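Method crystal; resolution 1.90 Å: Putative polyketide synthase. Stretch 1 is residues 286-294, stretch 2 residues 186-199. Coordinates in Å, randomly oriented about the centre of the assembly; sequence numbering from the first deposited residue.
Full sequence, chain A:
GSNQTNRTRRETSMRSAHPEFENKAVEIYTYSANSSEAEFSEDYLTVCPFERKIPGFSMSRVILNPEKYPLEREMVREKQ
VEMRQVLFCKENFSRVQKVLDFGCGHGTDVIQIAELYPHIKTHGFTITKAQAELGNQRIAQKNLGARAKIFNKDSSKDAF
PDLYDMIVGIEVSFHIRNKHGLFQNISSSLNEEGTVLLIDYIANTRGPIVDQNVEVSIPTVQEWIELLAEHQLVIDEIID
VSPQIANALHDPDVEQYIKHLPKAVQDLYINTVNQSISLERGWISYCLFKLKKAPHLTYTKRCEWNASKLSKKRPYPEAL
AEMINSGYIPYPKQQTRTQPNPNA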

ATOM      1  N   TYR A 286      -8.329   5.897   3.973  1.00 22.06           N
ATOM      2  CA  TYR A 286      -7.417   4.911   3.431  1.00 20.59           C
ATOM      3  C   TYR A 286      -7.556   5.064   1.933  1.00 23.39           C
ATOM      4  O   TYR A 286      -8.626   4.792   1.392  1.00 22.23           O
ATOM      5  CB  TYR A 286      -7.925   3.545   3.825  1.00 26.37           C
ATOM      6  CG  TYR A 286      -7.102   2.376   3.376  1.00 21.82           C
ATOM      7  CD1 TYR A 286      -7.220   1.842   2.106  1.00 25.18           C
ATOM      8  CD2 TYR A 286      -6.276   1.749   4.259  1.00 30.62           C
ATOM      9  CE1 TYR A 286      -6.487   0.730   1.741  1.00 24.22           C
ATOM     10  CE2 TYR A 286      -5.522   0.680   3.906  1.00 29.80           C
ATOM     11  CZ  TYR A 286      -5.671   0.131   2.676  1.00 26.70           C
ATOM     12  OH  TYR A 286      -4.886  -0.948   2.351  1.00 28.64           O
ATOM     13  N   CYS A 287      -6.506   5.488   1.242  1.00 21.53           N
ATOM     14  CA  CYS A 287      -6.649   5.723  -0.184  1.00 25.23           C
ATOM     15  C   CYS A 287      -5.574   5.150  -1.104  1.00 25.08           C
ATOM     16  O   CYS A 287      -4.451   4.884  -0.678  1.00 24.10           O
ATOM     17  CB  CYS A 287      -6.696   7.227  -0.440  1.00 25.29           C
ATOM     18  SG  CYS A 287      -7.963   8.183   0.421  1.00 31.28           S
ATOM     19  N   LEU A 288      -5.936   4.965  -2.375  1.00 25.25           N
ATOM     20  CA  LEU A 288      -4.996   4.492  -3.374  1.00 19.42           C
ATOM     21  C   LEU A 288      -4.522   5.744  -4.142  1.00 23.59           C
ATOM     22  O   LEU A 288      -5.344   6.471  -4.697  1.00 26.86           O
ATOM     23  CB  LEU A 288      -5.636   3.508  -4.354  1.00 22.05           C
ATOM     24  CG  LEU A 288      -6.633   2.483  -3.816  1.00 32.34           C
ATOM     25  CD1 LEU A 288      -7.180   1.648  -4.965  1.00 31.96           C
ATOM     26  CD2 LEU A 288      -5.978   1.594  -2.773  1.00 27.39           C
ATOM     27  N   PHE A 289      -3.217   5.995  -4.167  1.00 22.20           N
ATOM     28  CA  PHE A 289      -2.638   7.148  -4.853  1.00 21.27           C
ATOM     29  C   PHE A 289      -1.925   6.716  -6.134  1.00 19.89           C
ATOM     30  O   PHE A 289      -1.076   5.822  -6.083  1.00 23.51           O
ATOM     31  CB  PHE A 289      -1.564   7.879  -4.032  1.00 26.62           C
ATOM     32  CG  PHE A 289      -2.013   8.421  -2.709  1.00 27.03           C
ATOM     33  CD1 PHE A 289      -2.421   7.586  -1.704  1.00 23.14           C
ATOM     34  CD2 PHE A 289      -1.879   9.750  -2.443  1.00 25.52           C
ATOM     35  CE1 PHE A 289      -2.750   8.100  -0.458  1.00 30.41           C
ATOM     36  CE2 PHE A 289      -2.250  10.285  -1.204  1.00 35.28           C
ATOM     37  CZ  PHE A 289      -2.688   9.453  -0.224  1.00 35.48           C
ATOM     38  N   LYS A 290      -2.192   7.413  -7.238  1.00 20.56           N
ATOM     39  CA  LYS A 290      -1.412   7.266  -8.480  1.00 24.25           C
ATOM     40  C   LYS A 290      -0.799   8.627  -8.806  1.00 26.94           C
ATOM     41  O   LYS A 290      -1.512   9.608  -9.127  1.00 26.04           O
ATOM     42  CB  LYS A 290      -2.272   6.746  -9.615  1.00 28.53           C
ATOM     43  CG  LYS A 290      -3.181   5.638  -9.153  1.00 31.25           C
ATOM     44  CD  LYS A 290      -3.798   4.882 -10.370  1.00 28.23           C
ATOM     45  CE  LYS A 290      -4.631   3.733  -9.855  1.00 34.08           C
ATOM     46  NZ  LYS A 290      -5.172   2.896 -10.947  1.00 32.15           N
ATOM     47  N   LEU A 291       0.527   8.684  -8.715  1.00 22.85           N
ATOM     48  CA  LEU A 291       1.250   9.947  -8.849  1.00 21.49           C
ATOM     49  C   LEU A 291       2.145   9.919 -10.091  1.00 28.16           C
ATOM     50  O   LEU A 291       2.717   8.873 -10.447  1.00 24.46           O
ATOM     51  CB  LEU A 291       2.142  10.227  -7.616  1.00 28.15           C
ATOM     52  CG  LEU A 291       1.522   9.938  -6.242  1.00 28.80           C
ATOM     53  CD1 LEU A 291       2.563  10.064  -5.136  1.00 28.80           C
ATOM     54  CD2 LEU A 291       0.385  10.904  -5.974  1.00 29.07           C
ATOM     55  N   LYS A 292       2.366  11.108 -10.634  1.00 25.16           N
ATOM     56  CA  LYS A 292       3.240  11.357 -11.763  1.00 24.49           C
ATOM     57  C   LYS A 292       4.167  12.482 -11.367  1.00 24.13           C
ATOM     58  O   LYS A 292       3.847  13.294 -10.485  1.00 30.49           O
ATOM     59  CB  LYS A 292       2.425  11.722 -13.032  1.00 29.22           C
ATOM     60  CG  LYS A 292       1.480  10.647 -13.493  1.00 50.87           C
ATOM     61  CD  LYS A 292       2.208   9.442 -14.083  1.00 62.19           C
ATOM     62  CE  LYS A 292       1.232   8.332 -14.465  1.00 73.15           C
ATOM     63  NZ  LYS A 292       1.817   7.395 -15.480  1.00 69.24           N
ATOM     64  N   LYS A 293       5.273  12.595 -12.106  1.00 29.49           N
ATOM     65  CA  LYS A 293       6.199  13.711 -11.927  1.00 35.98           C
ATOM     66  C   LYS A 293       5.824  14.879 -12.825  1.00 32.74           C
ATOM     67  O   LYS A 293       5.532  14.701 -14.007  1.00 37.55           O
ATOM     68  CB  LYS A 293       7.609  13.278 -12.239  1.00 42.65           C
ATOM     69  CG  LYS A 293       8.677  13.719 -11.270  1.00 45.73           C
ATOM     70  CD  LYS A 293       9.975  12.909 -11.552  1.00 49.40           C
ATOM     71  CE  LYS A 293      11.144  13.372 -10.683  1.00 52.14           C
ATOM     72  NZ  LYS A 293      12.408  12.693 -11.095  1.00 50.42           N
ATOM     73  N   ALA A 294       5.849  16.082 -12.264  1.00 31.99           N
ATOM     74  CA  ALA A 294       5.454  17.311 -12.978  1.00 29.86           C
ATOM     75  C   ALA A 294       6.521  18.382 -12.792  1.00 37.01           C
ATOM     76  O   ALA A 294       6.239  19.520 -12.364  1.00 40.98           O
ATOM     77  CB  ALA A 294       4.091  17.809 -12.523  1.00 41.70           C
TER
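Stretch 2 186-199: ISSSLNEEGTVLLI

What forms the apolar centre of the contact? Phe289 and Leu291 share one face of the sheet with Leu198 and Val196. Phe289 CB lies 3.9 Å from Leu198 CB, Leu291 CB lies 4.0 Å from Val196 CB, and Leu291 CD1 reaches diagonally to Leu198 CD1 at 4.0 Å. The other face carries Leu288, Lys290, Leu197 and Ile199: Leu288 CD2 meets Ile199 CG1 at 3.7 Å, and Lys290 CG packs 3.9 Å from Leu197 CD2. Beyond Ile199, the Tyr286 ring approaches obliquely, its CZ 3.4 Å from Ile199 CG2.

How does the backbone hold these side chains in register? Thr195 to Ile199 run extended against strand 286-293, antiparallel at 177°, with the axes 4.6 Å apart at closest approach. Two pairs hydrogen-bond in both directions. Phe289 N donates to Leu198 O at 2.7 Å and Leu198 N to Phe289 O at 3.0 Å; Leu291 N donates to Val196 O at 2.8 Å and Val196 N to Leu291 O at 3.0 Å. Between them Lys290 faces Leu197 as a non-hydrogen-bonded pair, CA to CA 4.9 Å.

Where does the direct pairing give way? Next to Lys293, stretch 2 turns a corner through a type I turn from Asn191 to Gly194, closed by Gly194 N to Asn191 O at 2.7 Å. Lys293 N is 4.3 Å from Gly194 O, too far to bond, and a water bridges them: it accepts from Lys293 N at 2.8 Å and donates to Gly194 O at 2.6 Å.

What finishes the polar edge? Lys292 NZ donates to Thr195 OG1 at 2.8 Å. Lys293 extends past the turn toward the helix end, where its NZ donates to Ser187 O at 2.8 Å and Leu190 O at 2.9 Å, tying helix and strand together through backbone carbonyls.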

ATOM      1  N   ILE A 186      12.278   9.107  -3.237  1.00 24.79           N
ATOM      2  CA  ILE A 186      11.375   8.613  -4.279  1.00 22.02           C
ATOM      3  C   ILE A 186      11.513   9.447  -5.548  1.00 26.16           C
ATOM      4  O   ILE A 186      11.735   8.919  -6.653  1.00 27.39           O
ATOM      5  CB  ILE A 186       9.930   8.635  -3.767  1.00 23.06           C
ATOM      6  CG1 ILE A 186       9.731   7.588  -2.670  1.00 22.39           C
ATOM      7  CG2 ILE A 186       8.888   8.510  -4.957  1.00 24.74           C
ATOM      8  CD1 ILE A 186       8.384   7.694  -2.007  1.00 28.64           C
ATOM      9  N   SER A 187      11.454  10.770  -5.395  1.00 28.90           N
ATOM     10  CA  SER A 187      11.466  11.643  -6.568  1.00 30.89           C
ATOM     11  C   SER A 187      12.795  11.574  -7.306  1.00 25.52           C
ATOM     12  O   SER A 187      12.838  11.636  -8.544  1.00 31.77           O
ATOM     13  CB  SER A 187      11.171  13.093  -6.133  1.00 42.06           C
ATOM     14  OG  SER A 187      11.092  13.928  -7.266  1.00 47.72           O
ATOM     15  N   SER A 188      13.898  11.530  -6.554  1.00 33.45           N
ATOM     16  CA  SER A 188      15.215  11.443  -7.117  1.00 34.17           C
ATOM     17  C   SER A 188      15.445  10.144  -7.869  1.00 29.54           C
ATOM     18  O   SER A 188      16.313  10.130  -8.722  1.00 33.07           O
ATOM     19  CB  SER A 188      16.265  11.572  -6.013  1.00 37.15           C
ATOM     20  OG  SER A 188      16.371  12.912  -5.599  1.00 43.55           O
ATOM     21  N   SER A 189      14.698   9.073  -7.579  1.00 27.89           N
ATOM     22  CA  SER A 189      14.862   7.788  -8.240  1.00 34.41           C
ATOM     23  C   SER A 189      13.749   7.452  -9.229  1.00 35.78           C
ATOM     24  O   SER A 189      13.635   6.281  -9.648  1.00 31.92           O
ATOM     25  CB  SER A 189      14.937   6.649  -7.195  1.00 31.11           C
ATOM     26  OG  SER A 189      16.077   6.806  -6.411  1.00 38.97           O
ATOM     27  N   LEU A 190      12.918   8.412  -9.592  1.00 27.12           N
ATOM     28  CA  LEU A 190      11.794   8.176 -10.482  1.00 26.97           C
ATOM     29  C   LEU A 190      12.119   8.727 -11.864  1.00 27.80           C
ATOM     30  O   LEU A 190      12.436   9.923 -12.022  1.00 32.61           O
ATOM     31  CB  LEU A 190      10.525   8.809  -9.931  1.00 34.39           C
ATOM     32  CG  LEU A 190       9.211   8.464 -10.678  1.00 33.29           C
ATOM     33  CD1 LEU A 190       8.831   7.088 -10.515  1.00 36.15           C
ATOM     34  CD2 LEU A 190       8.117   9.428 -10.214  1.00 34.49           C
ATOM     35  N   ASN A 191      12.019   7.866 -12.870  1.00 32.70           N
ATOM     36  CA  ASN A 191      12.241   8.328 -14.235  1.00 40.57           C
ATOM     37  C   ASN A 191      11.162   9.348 -14.601  1.00 36.74           C
ATOM     38  O   ASN A 191      10.027   9.288 -14.117  1.00 30.48           O
ATOM     39  CB  ASN A 191      12.221   7.159 -15.202  1.00 48.27           C
ATOM     40  CG  ASN A 191      13.516   6.336 -15.158  1.00 52.76           C
ATOM     41  OD1 ASN A 191      14.596   6.859 -14.885  1.00 47.66           O
ATOM     42  ND2 ASN A 191      13.409   5.048 -15.455  1.00 41.16           N
ATOM     43  N   GLU A 192      11.496  10.259 -15.522  1.00 48.52           N
ATOM     44  CA  GLU A 192      10.606  11.378 -15.837  1.00 62.96           C
ATOM     45  C   GLU A 192       9.174  10.931 -16.112  1.00 37.79           C
ATOM     46  O   GLU A 192       8.226  11.611 -15.699  1.00 42.79           O
ATOM     47  CB  GLU A 192      11.133  12.148 -17.057  1.00100.36           C
ATOM     48  CG  GLU A 192      12.224  13.151 -16.751  1.00140.89           C
ATOM     49  CD  GLU A 192      13.443  12.509 -16.115  1.00156.22           C
ATOM     50  OE1 GLU A 192      13.575  11.267 -16.190  1.00158.77           O
ATOM     51  OE2 GLU A 192      14.266  13.246 -15.531  1.00162.48           O
ATOM     52  N   GLU A 193       8.990   9.855 -16.890  1.00 29.84           N
ATOM     53  CA  GLU A 193       7.651   9.344 -17.217  1.00 47.03           C
ATOM     54  C   GLU A 193       7.168   8.262 -16.228  1.00 35.15           C
ATOM     55  O   GLU A 193       6.189   7.551 -16.501  1.00 33.23           O
ATOM     56  CB  GLU A 193       7.632   8.796 -18.643  1.00 72.58           C
ATOM     57  CG  GLU A 193       8.000   9.823 -19.705  1.00110.86           C
ATOM     58  CD  GLU A 193       6.971  10.930 -19.848  1.00125.17           C
ATOM     59  OE1 GLU A 193       5.897  10.842 -19.216  1.00127.27           O
ATOM     60  OE2 GLU A 193       7.238  11.893 -20.600  1.00132.13           O
ATOM     61  N   GLY A 194       7.808   8.130 -15.144  1.00 36.38           N
ATOM     62  CA  GLY A 194       7.440   7.100 -14.176  1.00 36.16           C
ATOM     63  C   GLY A 194       6.170   7.382 -13.339  1.00 36.37           C
ATOM     64  O   GLY A 194       5.596   8.470 -13.320  1.00 31.99           O
ATOM     65  N   THR A 195       5.732   6.339 -12.610  1.00 26.23           N
ATOM     66  CA  THR A 195       4.589   6.405 -11.718  1.00 20.42           C
ATOM     67  C   THR A 195       4.980   5.996 -10.320  1.00 21.91           C
ATOM     68  O   THR A 195       5.803   5.084 -10.133  1.00 25.27           O
ATOM     69  CB  THR A 195       3.474   5.465 -12.261  1.00 26.30           C
ATOM     70  OG1 THR A 195       3.175   5.831 -13.613  1.00 39.14           O
ATOM     71  CG2 THR A 195       2.217   5.617 -11.485  1.00 32.13           C
ATOM     72  N   VAL A 196       4.416   6.704  -9.365  1.00 21.28           N
ATOM     73  CA  VAL A 196       4.424   6.304  -7.976  1.00 19.41           C
ATOM     74  C   VAL A 196       3.027   5.794  -7.613  1.00 29.16           C
ATOM     75  O   VAL A 196       2.036   6.509  -7.766  1.00 24.69           O
ATOM     76  CB  VAL A 196       4.879   7.431  -7.050  1.00 20.74           C
ATOM     77  CG1 VAL A 196       5.023   6.848  -5.598  1.00 24.13           C
ATOM     78  CG2 VAL A 196       6.115   8.030  -7.566  1.00 24.20           C
ATOM     79  N   LEU A 197       2.960   4.587  -7.039  1.00 21.75           N
ATOM     80  CA  LEU A 197       1.718   3.991  -6.576  1.00 16.92           C
ATOM     81  C   LEU A 197       1.793   3.777  -5.063  1.00 23.15           C
ATOM     82  O   LEU A 197       2.646   3.029  -4.553  1.00 23.24           O
ATOM     83  CB  LEU A 197       1.450   2.692  -7.317  1.00 18.57           C
ATOM     84  CG  LEU A 197       1.320   2.753  -8.804  1.00 25.78           C
ATOM     85  CD1 LEU A 197       1.307   1.349  -9.448  1.00 27.48           C
ATOM     86  CD2 LEU A 197       0.068   3.503  -9.191  1.00 27.34           C
ATOM     87  N   LEU A 198       0.882   4.414  -4.360  1.00 20.48           N
ATOM     88  CA  LEU A 198       0.780   4.281  -2.928  1.00 20.50           C
ATOM     89  C   LEU A 198      -0.590   3.805  -2.494  1.00 20.03           C
ATOM     90  O   LEU A 198      -1.609   4.107  -3.119  1.00 21.53           O
ATOM     91  CB  LEU A 198       1.029   5.608  -2.253  1.00 21.00           C
ATOM     92  CG  LEU A 198       2.243   6.371  -2.608  1.00 20.33           C
ATOM     93  CD1 LEU A 198       2.155   7.740  -1.851  1.00 27.35           C
ATOM     94  CD2 LEU A 198       3.484   5.680  -2.222  1.00 26.58           C
ATOM     95  N   ILE A 199      -0.591   3.075  -1.379  1.00 18.97           N
ATOM     96  CA  ILE A 199      -1.771   2.837  -0.576  1.00 22.14           C
ATOM     97  C   ILE A 199      -1.410   3.410   0.775  1.00 24.43           C
ATOM     98  O   ILE A 199      -0.479   2.919   1.418  1.00 22.83           O
ATOM     99  CB  ILE A 199      -2.169   1.358  -0.475  1.00 23.20           C
ATOM    100  CG1 ILE A 199      -2.505   0.781  -1.863  1.00 24.32           C
ATOM    101  CG2 ILE A 199      -3.369   1.190   0.469  1.00 29.15           C
ATOM    102  CD1 ILE A 199      -3.125  -0.561  -1.846  1.00 25.05           C
TER
HETATM  103  O   HOH W   1       6.009  10.917 -14.199  1.00 38.32           O
HETATM  104  O   HOH W   2       6.377  14.152 -16.498  1.00 56.16           O